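Local coordinates for hypothetical protein (Neisseria meningitidis Z2491, PDB 2F46) that is a putative phosphatase, probably hydrolysing phosphate esters as a nonclassical, eukaryotic-like member of the phosphatase clan, at residues S57-F61 with A62-Q66; L18-D21 with E22-I26; M128-D131 with E132-R136. All blocks are in the same frame, centred on the assembly; numbering follows the deposited sequence.

Contact 1: residues S57-F61 with A62-Q66; sequences SQPDF and AQIKQ
Pro59 and Ile64 meet across the first turn of helix 61-68, where the methyl CD1 of Ile64 lies 3.8 Å from Pro59 CB and its CG1 reaches the same carbon. The Ile64 torsions set this up: CG1 is anti to the carbonyl carbon (chi1 -68°), which swings the branch back toward the loop, and chi2 (-61°) carries CD1 on to Pro59. Next to this apolar pair the carbonyl of Asp60 is shared by two amides. Ile64 N binds Asp60 O at 3.1 Å in the carbonyl plane, while Gln63 N, 3.0 Å from the same Asp60 O, comes from above that plane and makes a more bent bond. Lys65 N then takes Phe61 O at 2.8 Å in a nearly straight bond, continuing the i to i+4 ladder. The Phe61 ring leaves the turn for the sheet, where it packs on Ile46, Cys48, Phe76 and Tyr108 and meets the ring of His78. At the mouth of the helix the Asp60 side chain turns away to a salt bridge with Arg53, and the amide of Phe61 is bound by the carboxylate of Asp52. The arrangement is a helix N-terminus in which Asp60 occupies the N-cap position without capping through its own side chain.

Contact 2: residues L18-D21 with E22-I26; sequences LKLD and EHLYI
Leu18 and Ile26 form an antiparallel hydrogen-bonded pair, Leu18 N giving to Ile26 O at 3.0 Å and Ile26 N returning to Leu18 O at 2.8 Å. The same Leu18 carbonyl also receives a CA-H...O contact from Tyr25. Lys19 follows as a non-hydrogen-bonded partner of Tyr25, and its chain runs obliquely past the phenol ring. A bend at chi3 (-126°) brings Lys19 CE to 3.3 Å from Glu22 O, and a water accepting from Lys19 NZ donates to that Glu22 carbonyl, linking the lysine to the turn. Leu20 interrupts the alternation: Leu20 N, at 2.8 Å, and Asp21 N both bind Leu24 O in its carbonyl plane, the mark of a classic beta bulge. The Leu20 side chain lies beside that of Leu24, and Leu20 CD2 also meets Ile26 CG2 at 3.8 Å. Asp21 starts a type I turn closed by Leu24 N on Asp21 O, the amide coming from well above the carbonyl plane. Asp21 OD1 takes Glu22 N at 2.7 Å on the anti side, while OD2 binds Trp119. Strand 18-21 is an edge strand of the mixed sheet, whereas strand 24-27 runs parallel to 105-108, with backbone bonds from Tyr25 and, just before the strand, from His23; helix 113-125 packs on Leu20, Leu24 and Ile26, with Trp119 touching both leucines.

Contact 3: residues M128-D131 with E132-R136; sequences MPVD and EIIRR
This is a local contact at the N-terminal end of helix 130-139, in which selenomethionine Met128, just before the helix, folds back over its first turns. Met128 SE lies 3.7 Å from Ile133 CG1 and also touches Glu132 CG, the selenoether chain passing obliquely across both residues. A turn at chi3 (-85°) sends CE on to Arg136, whose extended chain is crossed at about a right angle, with Met128 CE 4.0 Å from Arg136 NE. Pro129 is at the N-cap position. Pro129 O accepts Ile133 N at 3.0 Å in the carbonyl plane and, weakly, Glu132 N. One residue on, Ile134 N binds Val130 O, and the side chains of this pair meet as well, Val130 CG1 lying 3.9 Å from Ile134 CD1.

Glu132 also joins two arginines of the next turn in a salt-bridge network. In the conformers described, Arg135 forms a side-on salt bridge, its NE 2.9 Å from Glu132 OE1 and its NH2 2.8 Å from Glu132 OE2; both oxygens lie close to the guanidinium plane, although both nitrogens approach from above the carboxylate plane. Both residues have a second conformer, and this pairing may not hold throughout. Arg136 NE adds a weak bond to Glu132 OE2, and Arg135 NH2 sits above the rim of one face of the Arg136 guanidinium. The helix packs on two others: Ile133 and Arg136 reach Trp119 of helix 113-125, and Met128 touches Arg123 there, whereas Val130 and Ile134 pack on helix 148-153, whose Arg148 forms a salt bridge with Asp131.

How the contacts relate
All three contacts are local and partly buried, but they hold different elements. Contact 2 lies nearest the centre of the chain, its own centre about 9 Å from it, and builds a sheet edge by strand pairing; contacts 1 and 3 begin helices on opposite sides of that centre, their own centres about 32 Å apart. Contacts 2 and 3 touch where Leu20 CD1 packs 3.7 Å from Arg136 O, and both lean on Trp119 of helix 113-125. Contact 1 stands apart and faces strands 45-48, 75-78 and 105-108 instead. Contact 2 relies mainly on backbone bonds, whereas charged pairs mark the other two, contact 3 combining an internal network with a bridge to helix 148-153.

Contact 1: residues S57-F61 with A62-Q66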
ATOM      1  N   SER A  57       7.139 -17.071   8.086  1.00 27.59           N
ATOM      2  CA  SER A  57       6.066 -16.675   8.999  1.00 27.29           C
ATOM      3  C   SER A  57       4.948 -15.901   8.327  1.00 23.19           C
ATOM      4  O   SER A  57       3.925 -15.598   8.944  1.00 22.50           O
ATOM      5  CB  SER A  57       6.633 -15.766  10.085  1.00 29.15           C
ATOM      6  OG  SER A  57       7.073 -14.512   9.537  1.00 35.93           O
ATOM      7  N   GLN A  58       5.178 -15.505   7.079  1.00 21.18           N
ATOM      8  CA  GLN A  58       4.292 -14.565   6.403  1.00 18.56           C
ATOM      9  C   GLN A  58       2.961 -15.183   6.043  1.00 18.09           C
ATOM     10  O   GLN A  58       2.907 -16.109   5.224  1.00 16.52           O
ATOM     11  CB  GLN A  58       4.973 -14.063   5.116  1.00 17.84           C
ATOM     12  CG  GLN A  58       4.128 -13.134   4.240  1.00 15.70           C
ATOM     13  CD  GLN A  58       4.710 -12.988   2.885  1.00 15.07           C
ATOM     14  OE1 GLN A  58       5.893 -13.270   2.683  1.00 16.31           O
ATOM     15  NE2 GLN A  58       3.915 -12.536   1.937  1.00 11.86           N
ATOM     16  N   PRO A  59       1.851 -14.597   6.554  1.00 19.51           N
ATOM     17  CA  PRO A  59       0.575 -15.115   6.117  1.00 21.64           C
ATOM     18  C   PRO A  59       0.353 -14.903   4.615  1.00 20.37           C
ATOM     19  O   PRO A  59       0.717 -13.845   4.117  1.00 19.04           O
ATOM     20  CB  PRO A  59      -0.442 -14.273   6.913  1.00 22.45           C
ATOM     21  CG  PRO A  59       0.308 -13.568   7.935  1.00 28.51           C
ATOM     22  CD  PRO A  59       1.705 -13.461   7.480  1.00 21.29           C
ATOM     23  N   ASP A  60      -0.218 -15.886   3.925  1.00 16.43           N
ATOM     24  CA  ASP A  60      -0.568 -15.776   2.512  1.00 18.40           C
ATOM     25  C   ASP A  60      -1.735 -14.802   2.384  1.00 15.61           C
ATOM     26  O   ASP A  60      -2.552 -14.676   3.315  1.00 14.75           O
ATOM     27  CB  ASP A  60      -1.010 -17.094   1.899  1.00 20.57           C
ATOM     28  CG  ASP A  60       0.149 -18.031   1.590  1.00 26.98           C
ATOM     29  OD1 ASP A  60       1.336 -17.649   1.701  1.00 18.38           O
ATOM     30  OD2 ASP A  60      -0.169 -19.162   1.179  1.00 27.40           O
ATOM     31  N   PHE A  61      -1.824 -14.132   1.239  1.00 14.98           N
ATOM     32  CA  PHE A  61      -2.914 -13.175   1.053  0.50 13.77           C
ATOM     33  C   PHE A  61      -4.277 -13.832   1.220  1.00 14.30           C
ATOM     34  O   PHE A  61      -5.180 -13.228   1.808  1.00 13.21           O
ATOM     35  CB  PHE A  61      -2.873 -12.423  -0.282  0.50 14.06           C
ATOM     36  CG  PHE A  61      -3.933 -11.354  -0.392  0.50 11.34           C
ATOM     37  CD1 PHE A  61      -3.950 -10.293   0.491  0.50 10.81           C
ATOM     38  CD2 PHE A  61      -4.933 -11.423  -1.361  0.50 13.85           C
ATOM     39  CE1 PHE A  61      -4.941  -9.288   0.409  0.50  9.82           C
ATOM     40  CE2 PHE A  61      -5.910 -10.430  -1.454  0.50 13.73           C
ATOM     41  CZ  PHE A  61      -5.915  -9.367  -0.561  0.50 14.56           C
ATOM     42  N   ALA A  62      -4.445 -15.074   0.757  1.00 12.69           N
ATOM     43  CA  ALA A  62      -5.730 -15.747   0.871  1.00 13.05           C
ATOM     44  C   ALA A  62      -6.163 -15.867   2.335  1.00 13.54           C
ATOM     45  O   ALA A  62      -7.371 -15.787   2.659  1.00 14.40           O
ATOM     46  CB  ALA A  62      -5.639 -17.104   0.246  1.00 15.19           C
ATOM     47  N   GLN A  63      -5.224 -16.036   3.229  1.00 13.51           N
ATOM     48  CA  GLN A  63      -5.536 -16.183   4.635  1.00 14.67           C
ATOM     49  C   GLN A  63      -5.822 -14.817   5.289  1.00 18.28           C
ATOM     50  O   GLN A  63      -6.680 -14.689   6.153  1.00 17.46           O
ATOM     51  CB  GLN A  63      -4.398 -16.901   5.377  1.00 16.59           C
ATOM     52  CG  GLN A  63      -4.659 -17.147   6.885  1.00 18.48           C
ATOM     53  CD  GLN A  63      -5.989 -17.842   7.105  1.00 29.24           C
ATOM     54  OE1 GLN A  63      -6.328 -18.778   6.386  1.00 40.40           O
ATOM     55  NE2 GLN A  63      -6.768 -17.364   8.072  1.00 37.59           N
ATOM     56  N   ILE A  64      -5.107 -13.781   4.870  1.00 14.37           N
ATOM     57  CA  ILE A  64      -5.426 -12.422   5.281  1.00 12.03           C
ATOM     58  C   ILE A  64      -6.849 -12.092   4.852  1.00 13.21           C
ATOM     59  O   ILE A  64      -7.619 -11.526   5.656  1.00 13.48           O
ATOM     60  CB  ILE A  64      -4.393 -11.412   4.699  1.00 15.14           C
ATOM     61  CG1 ILE A  64      -3.012 -11.602   5.334  1.00 14.13           C
ATOM     62  CG2 ILE A  64      -4.844  -9.960   4.886  1.00 16.28           C
ATOM     63  CD1 ILE A  64      -2.958 -11.386   6.825  1.00 19.90           C
ATOM     64  N   LYS A  65      -7.211 -12.410   3.613  1.00 12.42           N
ATOM     65  CA  LYS A  65      -8.557 -12.224   3.133  1.00 12.93           C
ATOM     66  C   LYS A  65      -9.579 -12.941   4.014  1.00 14.09           C
ATOM     67  O   LYS A  65     -10.599 -12.364   4.400  1.00 14.61           O
ATOM     68  CB  LYS A  65      -8.682 -12.623   1.649  1.00 12.62           C
ATOM     69  CG  LYS A  65     -10.085 -12.507   1.067  1.00 16.27           C
ATOM     70  CD  LYS A  65     -10.072 -12.676  -0.422  1.00 19.70           C
ATOM     71  CE  LYS A  65     -11.480 -12.642  -0.990  1.00 20.86           C
ATOM     72  NZ  LYS A  65     -11.408 -12.734  -2.486  1.00 28.38           N
ATOM     73  N   GLN A  66      -9.338 -14.203   4.341  1.00 15.63           N
ATOM     74  CA  GLN A  66     -10.259 -14.944   5.238  1.00 18.54           C
ATOM     75  C   GLN A  66     -10.463 -14.264   6.567  1.00 19.12           C
ATOM     76  O   GLN A  66     -11.603 -14.179   7.062  1.00 19.67           O
ATOM     77  CB  GLN A  66      -9.698 -16.326   5.532  1.00 21.81           C
ATOM     78  CG  GLN A  66      -9.988 -17.358   4.514  1.00 25.13           C
ATOM     79  CD  GLN A  66      -9.835 -18.776   5.095  1.00 33.13           C
ATOM     80  OE1 GLN A  66      -8.734 -19.338   5.125  1.00 38.13           O
ATOM     81  NE2 GLN A  66     -10.942 -19.344   5.549  1.00 38.56           N
TER

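Contact 2: residues L18-D21 with E22-I26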
ATOM      1  N   LEU A  18      -1.248   3.749   8.806  1.00 12.82           N
ATOM      2  CA  LEU A  18      -1.199   5.201   8.744  1.00 11.11           C
ATOM      3  C   LEU A  18      -1.682   5.733   7.408  1.00 13.41           C
ATOM      4  O   LEU A  18      -1.452   5.142   6.361  1.00 12.15           O
ATOM      5  CB  LEU A  18       0.218   5.711   9.068  1.00 13.28           C
ATOM      6  CG  LEU A  18       0.730   5.367  10.470  1.00 13.85           C
ATOM      7  CD1 LEU A  18       2.248   5.641  10.599  1.00 15.23           C
ATOM      8  CD2 LEU A  18      -0.057   6.165  11.508  1.00 15.25           C
ATOM      9  N   LYS A  19      -2.272   6.915   7.435  1.00 12.20           N
ATOM     10  CA  LYS A  19      -2.788   7.562   6.245  1.00 12.24           C
ATOM     11  C   LYS A  19      -1.721   8.140   5.349  1.00 12.99           C
ATOM     12  O   LYS A  19      -0.845   8.905   5.764  1.00 12.64           O
ATOM     13  CB  LYS A  19      -3.774   8.663   6.630  1.00 15.28           C
ATOM     14  CG  LYS A  19      -4.654   9.102   5.505  1.00 23.83           C
ATOM     15  CD  LYS A  19      -5.918   9.762   6.026  1.00 38.15           C
ATOM     16  CE  LYS A  19      -7.166   9.094   5.449  1.00 44.88           C
ATOM     17  NZ  LYS A  19      -8.383   9.354   6.291  1.00 48.59           N
ATOM     18  N   LEU A  20      -1.780   7.800   4.080  1.00 11.29           N
ATOM     19  CA  LEU A  20      -0.910   8.308   3.080  1.00 11.19           C
ATOM     20  C   LEU A  20      -1.612   9.319   2.153  1.00 13.08           C
ATOM     21  O   LEU A  20      -0.987  10.230   1.600  1.00 16.74           O
ATOM     22  CB  LEU A  20      -0.350   7.139   2.272  1.00 12.66           C
ATOM     23  CG  LEU A  20       0.631   7.523   1.191  1.00 11.97           C
ATOM     24  CD1 LEU A  20       1.833   8.329   1.720  1.00 14.75           C
ATOM     25  CD2 LEU A  20       1.120   6.257   0.492  1.00 12.42           C
ATOM     26  N   ASP A  21      -2.916   9.143   1.929  1.00 14.46           N
ATOM     27  CA  ASP A  21      -3.686  10.055   1.108  1.00 16.28           C
ATOM     28  C   ASP A  21      -5.132  10.004   1.581  1.00 14.14           C
ATOM     29  O   ASP A  21      -5.464   9.244   2.482  1.00 12.89           O
ATOM     30  CB  ASP A  21      -3.586   9.664  -0.369  1.00 16.26           C
ATOM     31  CG  ASP A  21      -3.722  10.837  -1.295  1.00 24.50           C
ATOM     32  OD1 ASP A  21      -4.302  11.875  -0.872  1.00 24.25           O
ATOM     33  OD2 ASP A  21      -3.268  10.710  -2.456  1.00 20.38           O
ATOM     34  N   GLU A  22      -5.978  10.854   0.996  1.00 17.81           N
ATOM     35  CA  GLU A  22      -7.388  11.017   1.404  1.00 20.98           C
ATOM     36  C   GLU A  22      -8.165   9.706   1.661  1.00 20.31           C
ATOM     37  O   GLU A  22      -8.914   9.585   2.647  1.00 22.24           O
ATOM     38  CB  GLU A  22      -8.116  11.853   0.324  1.00 23.21           C
ATOM     39  CG  GLU A  22      -9.621  12.047   0.554  1.00 27.86           C
ATOM     40  CD  GLU A  22     -10.314  12.866  -0.546  1.00 28.39           C
ATOM     41  OE1 GLU A  22      -9.714  13.105  -1.629  1.00 35.44           O
ATOM     42  OE2 GLU A  22     -11.484  13.255  -0.312  1.00 41.66           O
ATOM     43  N   HIS A  23      -7.984   8.740   0.778  1.00 16.14           N
ATOM     44  CA  HIS A  23      -8.728   7.488   0.886  1.00 15.42           C
ATOM     45  C   HIS A  23      -7.826   6.274   1.063  1.00 15.61           C
ATOM     46  O   HIS A  23      -8.272   5.149   0.875  1.00 14.55           O
ATOM     47  CB  HIS A  23      -9.567   7.291  -0.365  1.00 17.54           C
ATOM     48  CG  HIS A  23     -10.603   8.355  -0.554  1.00 19.51           C
ATOM     49  ND1 HIS A  23     -11.509   8.672   0.434  1.00 25.85           N
ATOM     50  CD2 HIS A  23     -10.881   9.166  -1.601  1.00 27.67           C
ATOM     51  CE1 HIS A  23     -12.296   9.641   0.009  1.00 25.33           C
ATOM     52  NE2 HIS A  23     -11.941   9.955  -1.224  1.00 24.66           N
ATOM     53  N   LEU A  24      -6.583   6.501   1.467  1.00 12.87           N
ATOM     54  CA  LEU A  24      -5.552   5.458   1.431  1.00 11.56           C
ATOM     55  C   LEU A  24      -4.710   5.392   2.718  1.00  9.36           C
ATOM     56  O   LEU A  24      -4.022   6.367   3.059  1.00 11.76           O
ATOM     57  CB  LEU A  24      -4.638   5.717   0.262  1.00  9.79           C
ATOM     58  CG  LEU A  24      -3.491   4.702   0.078  1.00 10.74           C
ATOM     59  CD1 LEU A  24      -4.041   3.292  -0.181  1.00 10.69           C
ATOM     60  CD2 LEU A  24      -2.539   5.096  -1.038  1.00 12.46           C
ATOM     61  N   TYR A  25      -4.792   4.285   3.416  1.00  9.16           N
ATOM     62  CA  TYR A  25      -3.877   3.912   4.521  1.00  8.57           C
ATOM     63  C   TYR A  25      -2.851   2.920   3.986  1.00  9.66           C
ATOM     64  O   TYR A  25      -3.134   2.153   3.037  1.00  9.76           O
ATOM     65  CB  TYR A  25      -4.633   3.212   5.612  1.00 10.21           C
ATOM     66  CG  TYR A  25      -5.626   4.063   6.372  1.00 15.17           C
ATOM     67  CD1 TYR A  25      -6.870   4.328   5.859  1.00 15.54           C
ATOM     68  CD2 TYR A  25      -5.285   4.625   7.592  1.00 15.84           C
ATOM     69  CE1 TYR A  25      -7.782   5.119   6.551  1.00 17.58           C
ATOM     70  CE2 TYR A  25      -6.192   5.417   8.298  1.00 17.94           C
ATOM     71  CZ  TYR A  25      -7.430   5.653   7.762  1.00 22.74           C
ATOM     72  OH  TYR A  25      -8.361   6.420   8.435  1.00 21.41           O
ATOM     73  N   ILE A  26      -1.651   2.957   4.559  1.00  9.23           N
ATOM     74  CA  ILE A  26      -0.641   1.927   4.272  1.00  9.68           C
ATOM     75  C   ILE A  26      -0.216   1.251   5.590  1.00 10.64           C
ATOM     76  O   ILE A  26      -0.496   1.736   6.692  1.00 11.49           O
ATOM     77  CB  ILE A  26       0.560   2.483   3.544  1.00 10.45           C
ATOM     78  CG1 ILE A  26       1.338   3.508   4.393  1.00 12.94           C
ATOM     79  CG2 ILE A  26       0.144   3.015   2.193  1.00 10.42           C
ATOM     80  CD1 ILE A  26       2.597   3.971   3.793  1.00 22.42           C
TER
HETATM   81  O   HOH W   1     -10.087   7.752   4.460  1.00 37.84           O

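Contact 3: residues M128-D131 with E132-R136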
HETATM    1  N   MSE A 128       3.878  16.313  -8.406  1.00 24.50           N
HETATM    2  CA  MSE A 128       4.223  16.545  -7.024  1.00 21.52           C
HETATM    3  C   MSE A 128       5.759  16.575  -6.877  1.00 21.95           C
HETATM    4  O   MSE A 128       6.456  15.689  -7.397  1.00 19.80           O
HETATM    5  CB  MSE A 128       3.672  15.448  -6.126  1.00 20.17           C
HETATM    6  CG  MSE A 128       3.777  15.782  -4.685  1.00 19.23           C
HETATM    7 SE   MSE A 128       3.013  14.503  -3.468  1.00 22.87          SE
HETATM    8  CE  MSE A 128       1.097  15.196  -3.528  1.00 23.19           C
ATOM      9  N   PRO A 129       6.294  17.604  -6.185  1.00 22.44           N
ATOM     10  CA  PRO A 129       7.745  17.595  -6.059  1.00 21.69           C
ATOM     11  C   PRO A 129       8.222  16.392  -5.242  1.00 18.90           C
ATOM     12  O   PRO A 129       7.566  15.991  -4.287  1.00 16.68           O
ATOM     13  CB  PRO A 129       8.069  18.917  -5.318  1.00 21.16           C
ATOM     14  CG  PRO A 129       6.827  19.736  -5.372  1.00 23.60           C
ATOM     15  CD  PRO A 129       5.677  18.781  -5.553  1.00 23.66           C
ATOM     16  N   VAL A 130       9.402  15.919  -5.570  1.00 17.87           N
ATOM     17  CA  VAL A 130       9.919  14.678  -4.984  1.00 19.29           C
ATOM     18  C   VAL A 130      10.059  14.808  -3.473  1.00 15.89           C
ATOM     19  O   VAL A 130       9.756  13.880  -2.724  1.00 15.58           O
ATOM     20  CB  VAL A 130      11.229  14.290  -5.626  1.00 19.85           C
ATOM     21  CG1 VAL A 130      11.870  13.117  -4.905  1.00 19.33           C
ATOM     22  CG2 VAL A 130      11.005  13.961  -7.079  1.00 22.77           C
ATOM     23  N   ASP A 131      10.532  15.965  -2.997  1.00 16.93           N
ATOM     24  CA  ASP A 131      10.644  16.161  -1.563  1.00 14.77           C
ATOM     25  C   ASP A 131       9.322  16.048  -0.819  1.00 14.93           C
ATOM     26  O   ASP A 131       9.291  15.581   0.328  1.00 14.47           O
ATOM     27  CB  ASP A 131      11.272  17.547  -1.239  1.00 18.79           C
ATOM     28  CG  ASP A 131      12.782  17.576  -1.394  1.00 25.07           C
ATOM     29  OD1 ASP A 131      13.425  16.514  -1.469  1.00 24.28           O
ATOM     30  OD2 ASP A 131      13.328  18.695  -1.403  1.00 30.06           O
ATOM     31  N   GLU A 132       8.256  16.507  -1.467  0.70 15.76           N
ATOM     32  CA  GLU A 132       6.897  16.406  -0.920  0.70 16.05           C
ATOM     33  C   GLU A 132       6.423  14.955  -0.907  0.70 11.69           C
ATOM     34  O   GLU A 132       5.865  14.514   0.073  0.70 13.26           O
ATOM     35  CB  GLU A 132       5.911  17.297  -1.682  0.70 17.26           C
ATOM     36  CG  GLU A 132       4.485  17.289  -1.140  0.70 20.78           C
ATOM     37  CD  GLU A 132       4.326  17.977   0.221  0.70 26.83           C
ATOM     38  OE1 GLU A 132       5.327  18.482   0.812  0.70 27.77           O
ATOM     39  OE2 GLU A 132       3.176  18.018   0.712  0.70 32.59           O
ATOM     40  N   ILE A 133       6.690  14.230  -1.980  1.00 13.01           N
ATOM     41  CA  ILE A 133       6.382  12.763  -2.016  1.00 10.90           C
ATOM     42  C   ILE A 133       7.029  12.090  -0.794  1.00 10.48           C
ATOM     43  O   ILE A 133       6.402  11.361  -0.008  1.00 10.71           O
ATOM     44  CB  ILE A 133       6.863  12.130  -3.324  1.00 13.53           C
ATOM     45  CG1 ILE A 133       6.149  12.769  -4.512  1.00 14.93           C
ATOM     46  CG2 ILE A 133       6.614  10.612  -3.323  1.00 12.68           C
ATOM     47  CD1 ILE A 133       6.691  12.388  -5.854  1.00 14.79           C
ATOM     48  N   ILE A 134       8.321  12.357  -0.629  1.00 11.74           N
ATOM     49  CA  ILE A 134       9.061  11.756   0.453  1.00 10.69           C
ATOM     50  C   ILE A 134       8.546  12.184   1.842  1.00 10.36           C
ATOM     51  O   ILE A 134       8.417  11.393   2.739  1.00 11.24           O
ATOM     52  CB  ILE A 134      10.591  12.007   0.253  1.00 11.50           C
ATOM     53  CG1 ILE A 134      11.036  11.248  -1.003  1.00 12.70           C
ATOM     54  CG2 ILE A 134      11.417  11.565   1.474  1.00 13.25           C
ATOM     55  CD1 ILE A 134      12.492  11.531  -1.410  1.00 16.00           C
ATOM     56  N   ARG A 135       8.223  13.459   1.982  0.70 11.40           N
ATOM     57  CA  ARG A 135       7.693  13.953   3.239  0.70 13.28           C
ATOM     58  C   ARG A 135       6.356  13.275   3.558  0.70 12.98           C
ATOM     59  O   ARG A 135       6.141  12.836   4.648  0.70 11.60           O
ATOM     60  CB  ARG A 135       7.523  15.470   3.192  0.70 14.74           C
ATOM     61  CG  ARG A 135       6.863  16.036   4.454  0.70 13.37           C
ATOM     62  CD  ARG A 135       6.402  17.502   4.295  0.70 17.40           C
ATOM     63  NE  ARG A 135       5.094  17.637   3.617  0.70 21.98           N
ATOM     64  CZ  ARG A 135       3.910  17.316   4.152  0.70 22.36           C
ATOM     65  NH1 ARG A 135       3.818  16.834   5.385  0.70 24.03           N
ATOM     66  NH2 ARG A 135       2.795  17.498   3.449  0.70 21.71           N
ATOM     67  N   ARG A 136       5.487  13.162   2.559  1.00 12.99           N
ATOM     68  CA  ARG A 136       4.162  12.533   2.775  1.00 14.67           C
ATOM     69  C   ARG A 136       4.262  11.043   3.131  1.00 12.00           C
ATOM     70  O   ARG A 136       3.603  10.569   4.031  1.00 12.31           O
ATOM     71  CB  ARG A 136       3.264  12.770   1.573  1.00 14.16           C
ATOM     72  CG  ARG A 136       2.708  14.198   1.592  1.00 14.28           C
ATOM     73  CD  ARG A 136       1.912  14.394   0.422  1.00 16.82           C
ATOM     74  NE  ARG A 136       1.264  15.714   0.390  1.00 16.27           N
ATOM     75  CZ  ARG A 136       0.056  15.980   0.880  1.00 21.58           C
ATOM     76  NH1 ARG A 136      -0.651  15.056   1.519  1.00 20.40           N
ATOM     77  NH2 ARG A 136      -0.400  17.218   0.775  1.00 24.72           N
TER